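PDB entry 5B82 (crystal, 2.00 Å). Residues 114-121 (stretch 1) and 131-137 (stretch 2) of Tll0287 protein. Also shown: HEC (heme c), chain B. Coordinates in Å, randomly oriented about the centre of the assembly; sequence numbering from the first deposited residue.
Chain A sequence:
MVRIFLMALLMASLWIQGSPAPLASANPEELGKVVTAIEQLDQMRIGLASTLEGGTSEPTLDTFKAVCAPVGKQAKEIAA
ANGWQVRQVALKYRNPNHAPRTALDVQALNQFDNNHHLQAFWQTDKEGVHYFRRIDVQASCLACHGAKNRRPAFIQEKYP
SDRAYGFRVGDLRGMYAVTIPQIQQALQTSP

Stretch 1, residues 114-121: NNHHLQAF
Stretch 2, residues 131-137: YFRRIDV

Stretch 1 leaves a helix at Asn 115, makes a type I turn from Asn 115 to Leu 118 (Leu 118 N to Asn 115 O, 2.9 Å), and enters a strand at Ala 120. Asn 115, chi1 t, also accepts His 117 N at OD1 (3.2 Å). Stretch 2 is extended from Tyr 131 to Asp 136 and runs antiparallel to that strand. Phe 121 and Phe 132 form the hydrogen-bonded pair (CA to CA 5.5 Å; Phe 121 N to Phe 132 O 3.0 Å, Phe 132 N to Phe 121 O 2.9 Å); Ala 120 and Arg 133 form the non-hydrogen-bonded pair, and Arg 134 N donates to Gln 119 O (2.9 Å).

The two phenylalanines share one sheet face. Phe 121 (p, chi2 93°) and Phe 132 (m, chi2 -88°) bring CZ of the former to 3.5 Å from CD2 of the latter; their planes lie 30° apart, but the rings are slid and barely overlap, centroids 5.2 Å apart. On the face of Ala 120 and Arg 133, the small Ala 120 CB sits 3.7 Å from Arg 133 CG and 3.7 Å from CZ of Tyr 131 (t, chi2 74°).

The CA-to-CB bond of Arg 134 points toward stretch 1, and the guanidinium reaches the turn. With chi1 at 97°, between wells, then t, m and chi4 131°, its NH1 reaches Leu 118 O (3.0 Å, 164°) and, weakly, Asn 115 O (3.0 Å, 126°), so one cation gathers two turn carbonyls. Its NE makes a nearly linear salt bridge to Asp 136 (m) OD1 (2.9 Å). Gln 119 folds back through m, m and chi3 -54°, so NE2 weakly donates to His 117 O (3.3 Å), while Arg 133 (t, -94° between wells, t, -96°) brings NH1 to Gln 119 OE1 (3.1 Å). One water O lies 2.8 Å from Gln 119 OE1 and 2.6 Å from Asp 136 OD2.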

# COMPACT_ATOMS: atom_id res chain seq x y z
N ASN A 114 -7.74 -2.15 -14.55
CA ASN A 114 -8.19 -2.03 -15.93
C ASN A 114 -7.46 -0.98 -16.76
O ASN A 114 -7.61 -0.95 -17.98
CB ASN A 114 -9.70 -1.78 -15.98
CG ASN A 114 -10.51 -3.02 -15.66
OD1 ASN A 114 -10.07 -4.14 -15.93
ND2 ASN A 114 -11.69 -2.83 -15.07
N ASN A 115 -6.69 -0.13 -16.09
CA ASN A 115 -5.88 0.87 -16.78
C ASN A 115 -4.47 0.93 -16.20
O ASN A 115 -4.23 1.61 -15.22
CB ASN A 115 -6.55 2.24 -16.68
CG ASN A 115 -5.81 3.32 -17.46
OD1 ASN A 115 -4.83 3.04 -18.17
ND2 ASN A 115 -6.27 4.56 -17.33
N HIS A 116 -3.52 0.23 -16.82
CA HIS A 116 -2.18 0.18 -16.24
C HIS A 116 -1.48 1.54 -16.18
O HIS A 116 -0.59 1.75 -15.35
CB HIS A 116 -1.31 -0.90 -16.90
CG HIS A 116 -0.90 -0.59 -18.32
ND1 HIS A 116 -1.81 -0.49 -19.35
CD2 HIS A 116 0.32 -0.41 -18.87
CE1 HIS A 116 -1.16 -0.24 -20.48
NE2 HIS A 116 0.13 -0.19 -20.21
N HIS A 117 -1.91 2.48 -17.01
CA HIS A 117 -1.33 3.82 -17.00
C HIS A 117 -1.92 4.67 -15.87
O HIS A 117 -1.35 5.69 -15.49
CB HIS A 117 -1.60 4.52 -18.32
CG HIS A 117 -0.89 3.92 -19.50
ND1 HIS A 117 0.40 4.25 -19.82
CD2 HIS A 117 -1.30 3.03 -20.43
CE1 HIS A 117 0.77 3.58 -20.90
NE2 HIS A 117 -0.25 2.83 -21.29
N LEU A 118 -3.06 4.25 -15.33
CA LEU A 118 -3.70 5.06 -14.28
C LEU A 118 -2.90 5.00 -12.99
O LEU A 118 -2.84 3.95 -12.35
CB LEU A 118 -5.13 4.56 -14.04
CG LEU A 118 -5.90 5.30 -12.94
CD1 LEU A 118 -6.13 6.73 -13.34
CD2 LEU A 118 -7.23 4.58 -12.69
N GLN A 119 -2.28 6.11 -12.59
CA GLN A 119 -1.48 6.09 -11.36
C GLN A 119 -2.28 6.41 -10.11
O GLN A 119 -2.01 5.85 -9.03
CB GLN A 119 -0.30 7.04 -11.47
CG GLN A 119 0.73 6.59 -12.50
CD GLN A 119 1.09 5.11 -12.37
OE1 GLN A 119 1.49 4.64 -11.31
NE2 GLN A 119 0.96 4.38 -13.48
N ALA A 120 -3.24 7.32 -10.22
CA ALA A 120 -4.00 7.73 -9.04
C ALA A 120 -5.24 8.49 -9.44
O ALA A 120 -5.33 9.01 -10.55
CB ALA A 120 -3.14 8.60 -8.12
N PHE A 121 -6.19 8.60 -8.53
CA PHE A 121 -7.35 9.43 -8.84
C PHE A 121 -8.02 9.87 -7.55
O PHE A 121 -7.82 9.25 -6.50
CB PHE A 121 -8.32 8.68 -9.77
CG PHE A 121 -9.07 7.56 -9.11
CD1 PHE A 121 -10.32 7.78 -8.55
CD2 PHE A 121 -8.53 6.28 -9.06
CE1 PHE A 121 -11.03 6.75 -7.95
CE2 PHE A 121 -9.22 5.25 -8.45
CZ PHE A 121 -10.48 5.48 -7.89
N TYR A 131 -8.76 9.81 -2.10
CA TYR A 131 -7.66 9.73 -3.05
C TYR A 131 -7.09 8.33 -3.00
O TYR A 131 -6.90 7.78 -1.90
CB TYR A 131 -6.58 10.75 -2.68
CG TYR A 131 -5.30 10.70 -3.52
CD1 TYR A 131 -5.28 11.17 -4.83
CD2 TYR A 131 -4.11 10.23 -2.99
CE1 TYR A 131 -4.11 11.16 -5.60
CE2 TYR A 131 -2.92 10.22 -3.75
CZ TYR A 131 -2.94 10.69 -5.05
OH TYR A 131 -1.77 10.69 -5.80
N PHE A 132 -6.85 7.76 -4.18
CA PHE A 132 -6.29 6.43 -4.29
C PHE A 132 -5.05 6.51 -5.17
O PHE A 132 -5.05 7.21 -6.17
CB PHE A 132 -7.29 5.47 -4.94
CG PHE A 132 -8.60 5.38 -4.18
CD1 PHE A 132 -8.76 4.47 -3.15
CD2 PHE A 132 -9.66 6.21 -4.52
CE1 PHE A 132 -9.97 4.39 -2.44
CE2 PHE A 132 -10.89 6.13 -3.82
CZ PHE A 132 -11.03 5.22 -2.78
N ARG A 133 -4.02 5.77 -4.80
CA ARG A 133 -2.79 5.78 -5.59
C ARG A 133 -2.30 4.34 -5.71
O ARG A 133 -2.09 3.65 -4.71
CB ARG A 133 -1.75 6.70 -4.94
CG ARG A 133 -0.56 7.11 -5.88
CD ARG A 133 0.62 6.19 -5.72
NE ARG A 133 1.79 6.66 -6.47
CZ ARG A 133 2.12 6.24 -7.69
NH1 ARG A 133 1.37 5.32 -8.29
NH2 ARG A 133 3.20 6.71 -8.30
N ARG A 134 -2.15 3.88 -6.95
CA ARG A 134 -1.76 2.49 -7.16
C ARG A 134 -0.36 2.17 -6.62
O ARG A 134 0.52 3.03 -6.56
CB ARG A 134 -1.87 2.10 -8.65
CG ARG A 134 -0.57 2.19 -9.43
CD ARG A 134 -0.79 2.01 -10.95
NE ARG A 134 -0.92 0.63 -11.39
CZ ARG A 134 -1.88 0.18 -12.19
NH1 ARG A 134 -2.82 1.00 -12.63
NH2 ARG A 134 -1.91 -1.10 -12.55
N ILE A 135 -0.19 0.93 -6.20
CA ILE A 135 1.11 0.39 -5.82
C ILE A 135 1.45 -0.76 -6.77
O ILE A 135 0.69 -1.73 -6.86
CB ILE A 135 1.09 -0.16 -4.39
CG1 ILE A 135 0.74 0.95 -3.40
CG2 ILE A 135 2.44 -0.78 -4.02
CD1 ILE A 135 0.25 0.45 -2.05
N ASP A 136 2.56 -0.65 -7.47
CA ASP A 136 2.96 -1.72 -8.37
C ASP A 136 4.08 -2.56 -7.75
O ASP A 136 4.72 -2.14 -6.79
CB ASP A 136 3.38 -1.17 -9.74
CG ASP A 136 2.19 -0.65 -10.55
OD1 ASP A 136 1.07 -1.18 -10.40
OD2 ASP A 136 2.39 0.30 -11.34
N VAL A 137 4.30 -3.74 -8.31
CA VAL A 137 5.33 -4.63 -7.81
C VAL A 137 6.64 -4.39 -8.56
O VAL A 137 6.66 -4.48 -9.79
CB VAL A 137 4.92 -6.09 -8.01
CG1 VAL A 137 6.05 -7.03 -7.61
CG2 VAL A 137 3.66 -6.40 -7.20
FE HEC B . 5.58 -5.49 1.52
CHA HEC B . 2.79 -5.42 3.45
CHB HEC B . 3.85 -3.73 -0.96
CHC HEC B . 8.39 -5.29 -0.37
CHD HEC B . 7.18 -7.56 3.75
NA HEC B . 3.66 -4.77 1.26
C1A HEC B . 2.70 -4.75 2.26
C2A HEC B . 1.61 -3.90 1.82
C3A HEC B . 1.92 -3.44 0.61
C4A HEC B . 3.20 -3.98 0.23
CMA HEC B . 1.08 -2.51 -0.28
CAA HEC B . 0.33 -3.58 2.64
CBA HEC B . -0.87 -4.42 2.19
CGA HEC B . -0.81 -5.78 2.82
O1A HEC B . -0.68 -6.79 2.07
O2A HEC B . -0.86 -5.88 4.07
NB HEC B . 6.01 -4.68 -0.32
C1B HEC B . 5.19 -3.96 -1.15
C2B HEC B . 5.98 -3.47 -2.27
C3B HEC B . 7.23 -3.91 -2.11
C4B HEC B . 7.28 -4.67 -0.88
CMB HEC B . 5.43 -2.64 -3.46
CAB HEC B . 8.42 -3.64 -3.05
CBB HEC B . 8.80 -2.14 -3.06
NC HEC B . 7.43 -6.31 1.65
C1C HEC B . 8.46 -6.05 0.79
C2C HEC B . 9.68 -6.57 1.37
C3C HEC B . 9.33 -7.32 2.44
C4C HEC B . 7.92 -7.09 2.68
CMC HEC B . 11.02 -6.65 0.60
CAC HEC B . 10.26 -8.18 3.33
CBC HEC B . 11.43 -7.42 3.99
ND HEC B . 5.06 -6.41 3.27
C1D HEC B . 5.93 -7.11 4.10
C2D HEC B . 5.30 -7.29 5.40
C3D HEC B . 3.93 -6.62 5.28
C4D HEC B . 3.87 -6.11 3.94
CMD HEC B . 5.87 -8.00 6.64
CAD HEC B . 2.84 -6.49 6.36
CBD HEC B . 3.16 -5.19 7.09
CGD HEC B . 2.07 -4.81 8.06
O1D HEC B . 1.84 -5.56 9.04
O2D HEC B . 1.45 -3.75 7.86
O HOH W 1 1.78 1.40 -13.46
O HOH W 2 3.28 2.64 -10.66
O HOH W 3 4.60 5.39 -10.66